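Local coordinates for 11R-lipoxygenase (Gersemia fruticosa, PDB 3VF1), which is a calcium-dependent lipoxygenase that probably uses a non-heme iron to add molecular oxygen to a polyunsaturated fatty acid, at residues A138-S143 / K522-I527; I347-Y352 / M374-L379; E369-M374 / T602-S607; N516-V521 / N556-V561. All blocks are in the same frame, centred on the assembly; numbering follows the deposited sequence.

Contact 1: A138-S143 / K522-I527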
# COMPACT_ATOMS: atom_id res chain seq x y z
N ALA A 138 24.00 -3.75 -13.21
CA ALA A 138 22.82 -4.56 -13.53
C ALA A 138 22.99 -5.18 -14.91
O ALA A 138 23.43 -4.52 -15.85
CB ALA A 138 21.56 -3.71 -13.48
N ILE A 139 22.62 -6.46 -15.03
CA ILE A 139 22.89 -7.22 -16.25
C ILE A 139 21.70 -8.09 -16.65
O ILE A 139 21.27 -8.95 -15.89
CB ILE A 139 24.12 -8.12 -16.07
CG1 ILE A 139 25.34 -7.29 -15.68
CG2 ILE A 139 24.39 -8.91 -17.35
CD1 ILE A 139 26.53 -8.11 -15.25
N LEU A 140 21.18 -7.86 -17.85
CA LEU A 140 20.12 -8.69 -18.40
C LEU A 140 20.68 -10.05 -18.80
O LEU A 140 21.86 -10.17 -19.13
CB LEU A 140 19.50 -8.01 -19.63
CG LEU A 140 18.82 -6.67 -19.37
CD1 LEU A 140 18.48 -5.98 -20.68
CD2 LEU A 140 17.56 -6.88 -18.54
N PRO A 141 19.83 -11.09 -18.77
CA PRO A 141 20.29 -12.43 -19.15
C PRO A 141 20.67 -12.51 -20.62
O PRO A 141 21.59 -13.24 -20.99
CB PRO A 141 19.07 -13.31 -18.86
CG PRO A 141 17.91 -12.39 -18.95
CD PRO A 141 18.40 -11.07 -18.44
N ASN A 142 19.97 -11.74 -21.45
CA ASN A 142 20.26 -11.70 -22.88
C ASN A 142 21.25 -10.59 -23.23
O ASN A 142 21.29 -10.13 -24.37
CB ASN A 142 18.97 -11.52 -23.68
CG ASN A 142 18.22 -10.26 -23.31
OD1 ASN A 142 18.29 -9.79 -22.17
ND2 ASN A 142 17.50 -9.69 -24.26
N SER A 143 22.03 -10.16 -22.25
CA SER A 143 23.02 -9.10 -22.47
C SER A 143 24.31 -9.69 -23.01
O SER A 143 24.42 -10.89 -23.22
CB SER A 143 23.29 -8.36 -21.17
OG SER A 143 24.31 -7.39 -21.33
N LYS A 522 11.55 -8.93 -25.46
CA LYS A 522 11.10 -10.26 -25.84
C LYS A 522 12.10 -11.33 -25.41
O LYS A 522 11.72 -12.38 -24.90
CB LYS A 522 10.91 -10.36 -27.36
CG LYS A 522 9.80 -9.49 -27.92
CD LYS A 522 9.47 -9.89 -29.35
CE LYS A 522 8.54 -8.89 -30.03
NZ LYS A 522 9.22 -7.60 -30.32
N LYS A 523 13.38 -11.05 -25.62
CA LYS A 523 14.43 -12.06 -25.42
C LYS A 523 14.97 -12.11 -24.00
O LYS A 523 15.90 -12.86 -23.71
CB LYS A 523 15.56 -11.82 -26.42
CG LYS A 523 15.20 -12.22 -27.85
CD LYS A 523 16.27 -11.82 -28.85
CE LYS A 523 16.02 -12.47 -30.20
NZ LYS A 523 14.63 -12.26 -30.71
N ASP A 524 14.39 -11.32 -23.10
CA ASP A 524 14.75 -11.37 -21.69
C ASP A 524 13.92 -12.48 -21.04
O ASP A 524 12.84 -12.23 -20.52
CB ASP A 524 14.48 -10.03 -20.99
CG ASP A 524 14.77 -10.08 -19.50
OD1 ASP A 524 14.88 -11.19 -18.94
OD2 ASP A 524 14.87 -9.00 -18.89
N ASN A 525 14.44 -13.70 -21.08
CA ASN A 525 13.71 -14.86 -20.57
C ASN A 525 13.28 -14.70 -19.12
O ASN A 525 12.30 -15.31 -18.69
CB ASN A 525 14.57 -16.12 -20.72
CG ASN A 525 15.88 -16.02 -19.96
OD1 ASN A 525 16.76 -15.24 -20.32
ND2 ASN A 525 16.02 -16.83 -18.91
N GLU A 526 13.99 -13.87 -18.36
CA GLU A 526 13.74 -13.74 -16.93
C GLU A 526 12.52 -12.86 -16.61
O GLU A 526 11.76 -13.16 -15.70
CB GLU A 526 14.99 -13.22 -16.21
CG GLU A 526 16.09 -14.26 -16.13
CD GLU A 526 17.39 -13.72 -15.56
OE1 GLU A 526 17.50 -12.48 -15.38
OE2 GLU A 526 18.30 -14.53 -15.29
N ILE A 527 12.34 -11.78 -17.37
CA ILE A 527 11.17 -10.92 -17.18
C ILE A 527 9.93 -11.63 -17.70
O ILE A 527 8.82 -11.39 -17.22
CB ILE A 527 11.33 -9.56 -17.89
CG1 ILE A 527 10.38 -8.52 -17.26
CG2 ILE A 527 11.05 -9.69 -19.38
CD1 ILE A 527 10.74 -8.14 -15.84
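Pro141 presses its ring against three side chains at the start of helix 525-538, and the contact is mostly ring carbons against side-chain oxygens. Pro141 CG lies 3.3 Å from Asp524 OD1, the ring and the aspartate side chain crossing at about a right angle. On the ring's other atoms, Pro141 CB comes within 3.3 Å of Asn525 OD1 and Pro141 CD within 3.5 Å of Glu526 OE1. Leu140 adds one methyl, its CD2 standing 3.4 Å from Asp524 OD2. Asn142 packs on the backbone instead, its CB 3.3 Å from Lys523 O.

Pro141 and Asn142 are the two central residues of a type I beta turn, closed by Ser143 N donating to Leu140 O. The turn belongs to the loop that runs from strand 130-134 of the beta sandwich to helix 148-164, so the contact fastens this connection to the helical lipoxygenase region.

The polar bonds are made within or beyond the segments. Asp524 is the N-cap of helix 525-538: with CG anti to the backbone N (chi1 177°), its OD1 accepts from Ile527 N at 3.0 Å, met from above the carboxylate plane, and weakly from Glu526 N. Asp524 OD2 accepts from Tyr515 and His415. An alanine here would probably take from Ile527 N its side-chain acceptor and leave Tyr515 and His415 without the carboxylate they share. Asn142 ND2 bonds to Ser520 O, and Glu526 OE2 forms a salt bridge with Arg154, which also reaches Ile139 O.

Contact 2: I347-Y352 / M374-L379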
# COMPACT_ATOMS: atom_id res chain seq x y z
N ILE A 347 -27.13 15.96 -2.38
CA ILE A 347 -28.47 16.51 -2.57
C ILE A 347 -29.57 15.46 -2.44
O ILE A 347 -30.75 15.81 -2.38
CB ILE A 347 -28.59 17.21 -3.94
CG1 ILE A 347 -28.33 16.22 -5.08
CG2 ILE A 347 -27.63 18.38 -4.02
CD1 ILE A 347 -28.61 16.79 -6.45
N ALA A 348 -29.20 14.19 -2.40
CA ALA A 348 -30.18 13.11 -2.29
C ALA A 348 -29.52 11.80 -1.89
O ALA A 348 -28.38 11.53 -2.27
CB ALA A 348 -30.93 12.95 -3.61
N ILE A 349 -30.24 10.99 -1.12
CA ILE A 349 -29.72 9.71 -0.66
C ILE A 349 -30.83 8.66 -0.56
O ILE A 349 -31.93 8.95 -0.10
CB ILE A 349 -29.06 9.83 0.73
CG1 ILE A 349 -27.81 10.72 0.65
CG2 ILE A 349 -28.69 8.45 1.26
CD1 ILE A 349 -27.19 11.01 2.00
N GLN A 350 -30.52 7.45 -1.01
CA GLN A 350 -31.43 6.32 -0.88
C GLN A 350 -30.66 5.18 -0.22
O GLN A 350 -29.64 4.75 -0.74
CB GLN A 350 -31.96 5.90 -2.25
CG GLN A 350 -33.01 4.81 -2.21
CD GLN A 350 -33.54 4.46 -3.59
OE1 GLN A 350 -34.32 5.22 -4.18
NE2 GLN A 350 -33.11 3.32 -4.13
N LEU A 351 -31.15 4.70 0.92
CA LEU A 351 -30.38 3.77 1.74
C LEU A 351 -30.25 2.37 1.12
O LEU A 351 -29.20 1.74 1.23
CB LEU A 351 -30.99 3.67 3.14
CG LEU A 351 -31.02 4.97 3.94
CD1 LEU A 351 -31.61 4.74 5.32
CD2 LEU A 351 -29.63 5.59 4.05
N TYR A 352 -31.31 1.89 0.48
CA TYR A 352 -31.28 0.57 -0.15
C TYR A 352 -31.46 0.69 -1.66
O TYR A 352 -32.04 1.66 -2.14
CB TYR A 352 -32.35 -0.34 0.45
CG TYR A 352 -32.13 -0.71 1.90
CD1 TYR A 352 -31.27 -1.75 2.25
CD2 TYR A 352 -32.79 -0.03 2.92
CE1 TYR A 352 -31.07 -2.09 3.58
CE2 TYR A 352 -32.59 -0.37 4.25
CZ TYR A 352 -31.74 -1.40 4.57
OH TYR A 352 -31.55 -1.74 5.89
N MET A 374 -28.84 11.78 9.72
CA MET A 374 -28.90 10.33 9.82
C MET A 374 -28.61 9.69 8.47
O MET A 374 -27.80 8.77 8.36
CB MET A 374 -30.28 9.89 10.33
CG MET A 374 -30.49 8.38 10.33
SD MET A 374 -29.47 7.50 11.53
CE MET A 374 -30.38 7.79 13.04
N ALA A 375 -29.27 10.20 7.43
CA ALA A 375 -29.10 9.66 6.08
C ALA A 375 -27.64 9.71 5.65
O ALA A 375 -27.12 8.76 5.07
CB ALA A 375 -29.97 10.42 5.10
N LYS A 376 -26.98 10.83 5.94
CA LYS A 376 -25.58 11.01 5.57
C LYS A 376 -24.67 10.02 6.30
O LYS A 376 -23.73 9.49 5.71
CB LYS A 376 -25.13 12.44 5.84
CG LYS A 376 -25.73 13.46 4.88
CD LYS A 376 -25.11 14.84 5.05
CE LYS A 376 -25.39 15.43 6.43
NZ LYS A 376 -24.83 16.80 6.57
N LEU A 377 -24.95 9.78 7.57
CA LEU A 377 -24.14 8.86 8.36
C LEU A 377 -24.17 7.45 7.78
O LEU A 377 -23.15 6.77 7.77
CB LEU A 377 -24.63 8.84 9.82
CG LEU A 377 -24.35 10.11 10.62
CD1 LEU A 377 -25.11 10.11 11.93
CD2 LEU A 377 -22.86 10.27 10.87
N TRP A 378 -25.33 7.03 7.29
CA TRP A 378 -25.48 5.70 6.72
C TRP A 378 -24.78 5.57 5.37
O TRP A 378 -24.33 4.49 5.00
CB TRP A 378 -26.95 5.33 6.59
CG TRP A 378 -27.56 4.84 7.87
CD1 TRP A 378 -28.26 5.58 8.79
CD2 TRP A 378 -27.52 3.50 8.38
NE1 TRP A 378 -28.65 4.78 9.84
CE2 TRP A 378 -28.21 3.50 9.61
CE3 TRP A 378 -26.97 2.30 7.92
CZ2 TRP A 378 -28.37 2.35 10.38
CZ3 TRP A 378 -27.13 1.16 8.69
CH2 TRP A 378 -27.82 1.19 9.90
N LEU A 379 -24.67 6.68 4.64
CA LEU A 379 -23.96 6.69 3.37
C LEU A 379 -22.46 6.54 3.61
O LEU A 379 -21.78 5.80 2.90
CB LEU A 379 -24.25 7.97 2.60
CG LEU A 379 -23.60 8.10 1.22
CD1 LEU A 379 -24.11 7.02 0.28
CD2 LEU A 379 -23.85 9.48 0.64
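Ile349, near the end of strand 344-350, and Leu351, just past it, pack on helix 369-410; the strand is a member of the antiparallel sheet in the lipoxygenase region. Strand and helix segments pass 8.9 Å apart with their axes at 65°, a sheet-on-helix packing built wholly from buried residues. The CB of Ile349 points toward the helix. Its CG1 is anti to the carbonyl carbon (chi1 -65°), and CD1 beyond it is set down on the helix backbone, 3.8 Å from Ala375 O. The same methyl comes to 3.9 Å from Leu379 CD2 and also touches Ala375 CB and the CA and CG of Lys376, whose amine continues to a salt bridge with Asp254. Trp362 of the neighbouring strand packs on both Leu351 and Ala375, flanking the interface. Leu351 starts off at a slant and turns in at its end: it crosses Trp378 at about a right angle, with Leu351 CD2 3.7 Å from Trp378 CB and oblique to the indole. That leucine methyl, CD2, also stands 4.2 Å from Ala375 O, the carbonyl oxygen on which Ile349 CD1 rests.

Contact 3: E369-M374 / T602-S607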
# COMPACT_ATOMS: atom_id res chain seq x y z
N GLU A 369 -33.68 18.22 9.63
CA GLU A 369 -32.23 18.35 9.72
C GLU A 369 -31.60 17.11 10.36
O GLU A 369 -30.55 16.64 9.92
CB GLU A 369 -31.86 19.61 10.50
CG GLU A 369 -32.36 20.88 9.84
CD GLU A 369 -31.94 22.13 10.57
OE1 GLU A 369 -31.26 22.01 11.61
OE2 GLU A 369 -32.28 23.24 10.11
N TRP A 370 -32.25 16.57 11.38
CA TRP A 370 -31.76 15.36 12.03
C TRP A 370 -31.86 14.16 11.10
O TRP A 370 -30.97 13.31 11.07
CB TRP A 370 -32.52 15.09 13.33
CG TRP A 370 -32.05 15.93 14.48
CD1 TRP A 370 -32.77 16.84 15.19
CD2 TRP A 370 -30.73 15.93 15.05
NE1 TRP A 370 -31.99 17.41 16.17
CE2 TRP A 370 -30.73 16.87 16.10
CE3 TRP A 370 -29.55 15.23 14.78
CZ2 TRP A 370 -29.60 17.12 16.88
CZ3 TRP A 370 -28.43 15.48 15.55
CH2 TRP A 370 -28.47 16.42 16.59
N ASP A 371 -32.95 14.08 10.34
CA ASP A 371 -33.13 13.00 9.37
C ASP A 371 -32.02 13.04 8.33
O ASP A 371 -31.44 12.01 7.99
CB ASP A 371 -34.49 13.10 8.68
CG ASP A 371 -35.57 12.30 9.39
OD1 ASP A 371 -35.31 11.80 10.51
OD2 ASP A 371 -36.68 12.17 8.84
N TRP A 372 -31.73 14.23 7.82
CA TRP A 372 -30.70 14.40 6.81
C TRP A 372 -29.34 13.97 7.34
O TRP A 372 -28.56 13.34 6.63
CB TRP A 372 -30.65 15.85 6.33
CG TRP A 372 -29.57 16.10 5.32
CD1 TRP A 372 -28.55 17.00 5.41
CD2 TRP A 372 -29.41 15.43 4.06
NE1 TRP A 372 -27.76 16.93 4.28
CE2 TRP A 372 -28.27 15.98 3.44
CE3 TRP A 372 -30.12 14.42 3.40
CZ2 TRP A 372 -27.82 15.55 2.19
CZ3 TRP A 372 -29.67 14.00 2.16
CH2 TRP A 372 -28.54 14.56 1.57
N ILE A 373 -29.05 14.32 8.59
CA ILE A 373 -27.80 13.92 9.22
C ILE A 373 -27.73 12.40 9.33
O ILE A 373 -26.69 11.80 9.07
CB ILE A 373 -27.63 14.56 10.61
CG1 ILE A 373 -27.25 16.04 10.46
CG2 ILE A 373 -26.57 13.83 11.42
CD1 ILE A 373 -27.23 16.81 11.76
N MET A 374 -28.84 11.78 9.72
CA MET A 374 -28.90 10.33 9.82
C MET A 374 -28.61 9.69 8.47
O MET A 374 -27.80 8.77 8.36
CB MET A 374 -30.28 9.89 10.33
CG MET A 374 -30.49 8.38 10.33
SD MET A 374 -29.47 7.50 11.53
CE MET A 374 -30.38 7.79 13.04
N THR A 602 -37.18 3.68 9.00
CA THR A 602 -38.14 3.28 7.98
C THR A 602 -39.15 4.39 7.71
O THR A 602 -39.91 4.33 6.75
CB THR A 602 -38.90 2.01 8.40
OG1 THR A 602 -39.47 2.19 9.70
CG2 THR A 602 -37.96 0.81 8.43
N GLU A 603 -39.15 5.41 8.57
CA GLU A 603 -40.09 6.52 8.44
C GLU A 603 -39.39 7.86 8.59
O GLU A 603 -38.27 7.94 9.11
CB GLU A 603 -41.19 6.40 9.49
CG GLU A 603 -42.12 5.21 9.31
CD GLU A 603 -43.19 5.14 10.38
OE1 GLU A 603 -42.85 5.29 11.57
OE2 GLU A 603 -44.37 4.93 10.03
N LYS A 604 -40.05 8.92 8.14
CA LYS A 604 -39.53 10.27 8.30
C LYS A 604 -39.84 10.80 9.69
O LYS A 604 -40.72 10.29 10.38
CB LYS A 604 -40.16 11.21 7.26
CG LYS A 604 -40.04 10.74 5.82
CD LYS A 604 -38.60 10.70 5.36
CE LYS A 604 -38.51 10.64 3.84
NZ LYS A 604 -38.84 11.92 3.16
N GLY A 605 -39.09 11.82 10.11
CA GLY A 605 -39.37 12.53 11.35
C GLY A 605 -39.04 11.78 12.63
O GLY A 605 -39.34 12.27 13.72
N LYS A 606 -38.42 10.61 12.52
CA LYS A 606 -38.13 9.80 13.70
C LYS A 606 -36.74 10.10 14.28
O LYS A 606 -36.45 9.70 15.41
CB LYS A 606 -38.22 8.31 13.36
CG LYS A 606 -39.60 7.87 12.87
CD LYS A 606 -40.68 8.18 13.90
CE LYS A 606 -42.03 7.64 13.47
NZ LYS A 606 -43.11 8.01 14.43
N SER A 607 -35.90 10.79 13.52
CA SER A 607 -34.51 10.99 13.92
C SER A 607 -34.32 12.16 14.89
O SER A 607 -34.98 13.20 14.79
CB SER A 607 -33.62 11.21 12.70
OG SER A 607 -33.68 10.10 11.82
O HOH W 1 -36.24 14.17 12.74
O HOH W 2 -36.50 8.69 10.60
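Asp371 reaches from the first turn of helix 369-410 to the loop residues Gly605 and Ser607, and its side chain carries the contact. From CB, CG is turned off a staggered position (chi1 -92°) and lies 3.6 Å from Gly605 N. At the tip, Asp371 OD2 accepts from Gly605 N at 2.7 Å, on its syn side and nearly straight (161°); Lys604 CA packs against the same oxygen at 3.5 Å. Asp371 OD1 is turned to Ser607, whose N lies 3.2 Å away and whose OG makes a weak bond, but crowding in the model leaves the position of OD1 less certain. One water donates to Ser607 O and another to Glu603 O. An alanine for Asp371 would probably leave Gly605 N without its acceptor and the loop freer to move. Gly605 has a positive phi (73°), which favours glycine. Nearby, Trp370 CB packs 3.4 Å from Ser607 O, and Met374 CB touches Ser607 OG at 3.7 Å. A helix carboxylate thus receives the Gly605 N-H, and less surely that of Ser607, at the outer end of the long lipoxygenase helix that farther along supplies the iron ligands His392 and His397.

Contact 4: N516-V521 / N556-V561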
# COMPACT_ATOMS: atom_id res chain seq x y z
N ASN A 516 17.33 -1.63 -25.06
CA ASN A 516 17.56 -0.73 -26.18
C ASN A 516 16.40 -0.74 -27.17
O ASN A 516 16.22 0.21 -27.93
CB ASN A 516 18.87 -1.09 -26.90
CG ASN A 516 19.65 0.13 -27.34
OD1 ASN A 516 20.81 0.30 -26.95
ND2 ASN A 516 19.03 0.98 -28.14
N ASP A 517 15.62 -1.82 -27.17
CA ASP A 517 14.50 -1.94 -28.09
C ASP A 517 13.54 -3.03 -27.63
O ASP A 517 13.79 -3.72 -26.64
CB ASP A 517 15.01 -2.25 -29.50
CG ASP A 517 15.90 -3.49 -29.55
OD1 ASP A 517 15.57 -4.49 -28.89
OD2 ASP A 517 16.92 -3.45 -30.26
N ASP A 518 12.43 -3.17 -28.35
CA ASP A 518 11.38 -4.11 -27.96
C ASP A 518 11.88 -5.55 -28.00
O ASP A 518 11.38 -6.41 -27.27
CB ASP A 518 10.16 -3.95 -28.87
CG ASP A 518 9.57 -2.55 -28.81
OD1 ASP A 518 9.89 -1.81 -27.85
OD2 ASP A 518 8.78 -2.20 -29.71
N ASP A 519 12.85 -5.82 -28.86
CA ASP A 519 13.42 -7.16 -28.97
C ASP A 519 14.17 -7.50 -27.69
O ASP A 519 14.17 -8.65 -27.24
CB ASP A 519 14.36 -7.26 -30.17
CG ASP A 519 14.50 -8.68 -30.68
OD1 ASP A 519 13.47 -9.37 -30.82
OD2 ASP A 519 15.65 -9.10 -30.93
N SER A 520 14.80 -6.49 -27.10
CA SER A 520 15.51 -6.66 -25.83
C SER A 520 14.56 -7.19 -24.77
O SER A 520 14.97 -7.93 -23.89
CB SER A 520 16.11 -5.34 -25.36
OG SER A 520 16.90 -4.73 -26.36
N VAL A 521 13.29 -6.80 -24.87
CA VAL A 521 12.28 -7.21 -23.90
C VAL A 521 11.78 -8.62 -24.18
O VAL A 521 11.61 -9.42 -23.26
CB VAL A 521 11.08 -6.24 -23.90
CG1 VAL A 521 10.08 -6.65 -22.83
CG2 VAL A 521 11.55 -4.82 -23.67
N ASN A 556 6.84 -5.44 -25.83
CA ASN A 556 7.55 -4.19 -26.08
C ASN A 556 7.90 -3.48 -24.78
O ASN A 556 7.51 -3.91 -23.70
CB ASN A 556 6.72 -3.27 -26.98
CG ASN A 556 5.33 -3.01 -26.42
OD1 ASN A 556 5.14 -2.10 -25.62
ND2 ASN A 556 4.36 -3.80 -26.86
N ARG A 557 8.64 -2.38 -24.89
CA ARG A 557 9.11 -1.64 -23.72
C ARG A 557 7.99 -0.86 -23.06
O ARG A 557 7.97 -0.68 -21.85
CB ARG A 557 10.25 -0.70 -24.10
CG ARG A 557 11.51 -1.40 -24.57
CD ARG A 557 12.66 -0.42 -24.74
NE ARG A 557 12.36 0.60 -25.74
CZ ARG A 557 13.17 1.60 -26.07
NH1 ARG A 557 14.35 1.72 -25.47
NH2 ARG A 557 12.81 2.48 -26.99
N GLU A 558 7.04 -0.39 -23.87
CA GLU A 558 5.94 0.43 -23.35
C GLU A 558 5.04 -0.37 -22.41
O GLU A 558 4.65 0.13 -21.36
CB GLU A 558 5.12 1.02 -24.51
CG GLU A 558 5.82 2.15 -25.25
CD GLU A 558 7.03 1.67 -26.03
OE1 GLU A 558 7.01 0.53 -26.54
OE2 GLU A 558 8.01 2.44 -26.14
N GLU A 559 4.73 -1.60 -22.79
CA GLU A 559 3.94 -2.48 -21.92
C GLU A 559 4.66 -2.70 -20.60
O GLU A 559 4.03 -2.70 -19.54
CB GLU A 559 3.71 -3.84 -22.60
CG GLU A 559 2.74 -3.80 -23.77
CD GLU A 559 2.55 -5.17 -24.39
OE1 GLU A 559 2.82 -6.19 -23.71
OE2 GLU A 559 2.12 -5.23 -25.57
N LEU A 560 5.97 -2.90 -20.67
CA LEU A 560 6.78 -3.16 -19.49
C LEU A 560 6.78 -1.95 -18.56
O LEU A 560 6.62 -2.09 -17.34
CB LEU A 560 8.21 -3.51 -19.90
CG LEU A 560 9.19 -3.77 -18.76
CD1 LEU A 560 8.67 -4.86 -17.83
CD2 LEU A 560 10.55 -4.14 -19.31
N VAL A 561 6.96 -0.77 -19.13
CA VAL A 561 7.00 0.46 -18.35
C VAL A 561 5.67 0.70 -17.64
O VAL A 561 5.63 1.02 -16.46
CB VAL A 561 7.34 1.68 -19.22
CG1 VAL A 561 7.13 2.98 -18.45
CG2 VAL A 561 8.78 1.59 -19.72
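Asp518 and Arg557 are set against the facing segments by their torsions: chi1 of -60° holds Asp518 CG anti to its carbonyl carbon, 3.5 Å from Asn556 CB, and a bend at chi3 (-61°) puts Arg557 NE 4.0 Å from Asp518 OD1, beyond a salt bridge. Asp518 lies side by side with Asn556, pointing the same way. The one hydrogen bond across the contact uses the backbone of the arginine, Arg557 N donating to Asp518 OD1 at 3.3 Å, fairly straight (162°) but arriving from above the carboxylate plane.

The aliphatic part of Arg557 meets Val521 at about a right angle, Val521 CG2 packing 3.5 Å from Arg557 CG. Deeper in, Val521 CG1 approaches Leu560 CD2. The guanidinium has Asn516 O and Asp517 CA over one face; Arg557 NH1 is 3.4 Å from Asn516 O at a poor angle and instead donates to Tyr515 O. Asp518 OD1 also stands 3.9 Å from Glu558 OE1, a like-charge approach that the nearby Arg557 NE and the helix start would probably ease.

Each segment caps its own helix. Asp517 OD1 accepts from Ser520 N at 2.8 Å, nearly in line with its C-O bond, and from Ser520 OG above the carboxylate plane. On the other side, Asn556 OD1 accepts from Glu559 N at 2.9 Å, while Asn556 ND2 returns a weak bond to Glu559 OE2. Two N-capped helix starts, those of 518-522 and 557-579, therefore meet through a carboxylate that accepts from the first backbone N-H of the second helix.

The contacts form two well-separated pairs: contacts 1 and 4 lie about 11 Å apart between centres, and contacts 2 and 3 about 10 Å, with contact 1 across the chain's centre from both of the latter. Contact 2 is fully buried and sets mainly apolar side chains on a helix surface. Contact 3, on the same helix 369-410 and sharing Met374 with it, is partly exposed and relies on a carboxylate and waters; Ile349 CD1 touches Trp372 CH2 at 3.8 Å between the two. Contacts 1 and 4, both partly buried, centre on capped helix starts and also meet where Ile527 CG1 packs 4.1 Å from Leu560 CD1. Contact 1 alone reaches the loop leaving the beta sandwich.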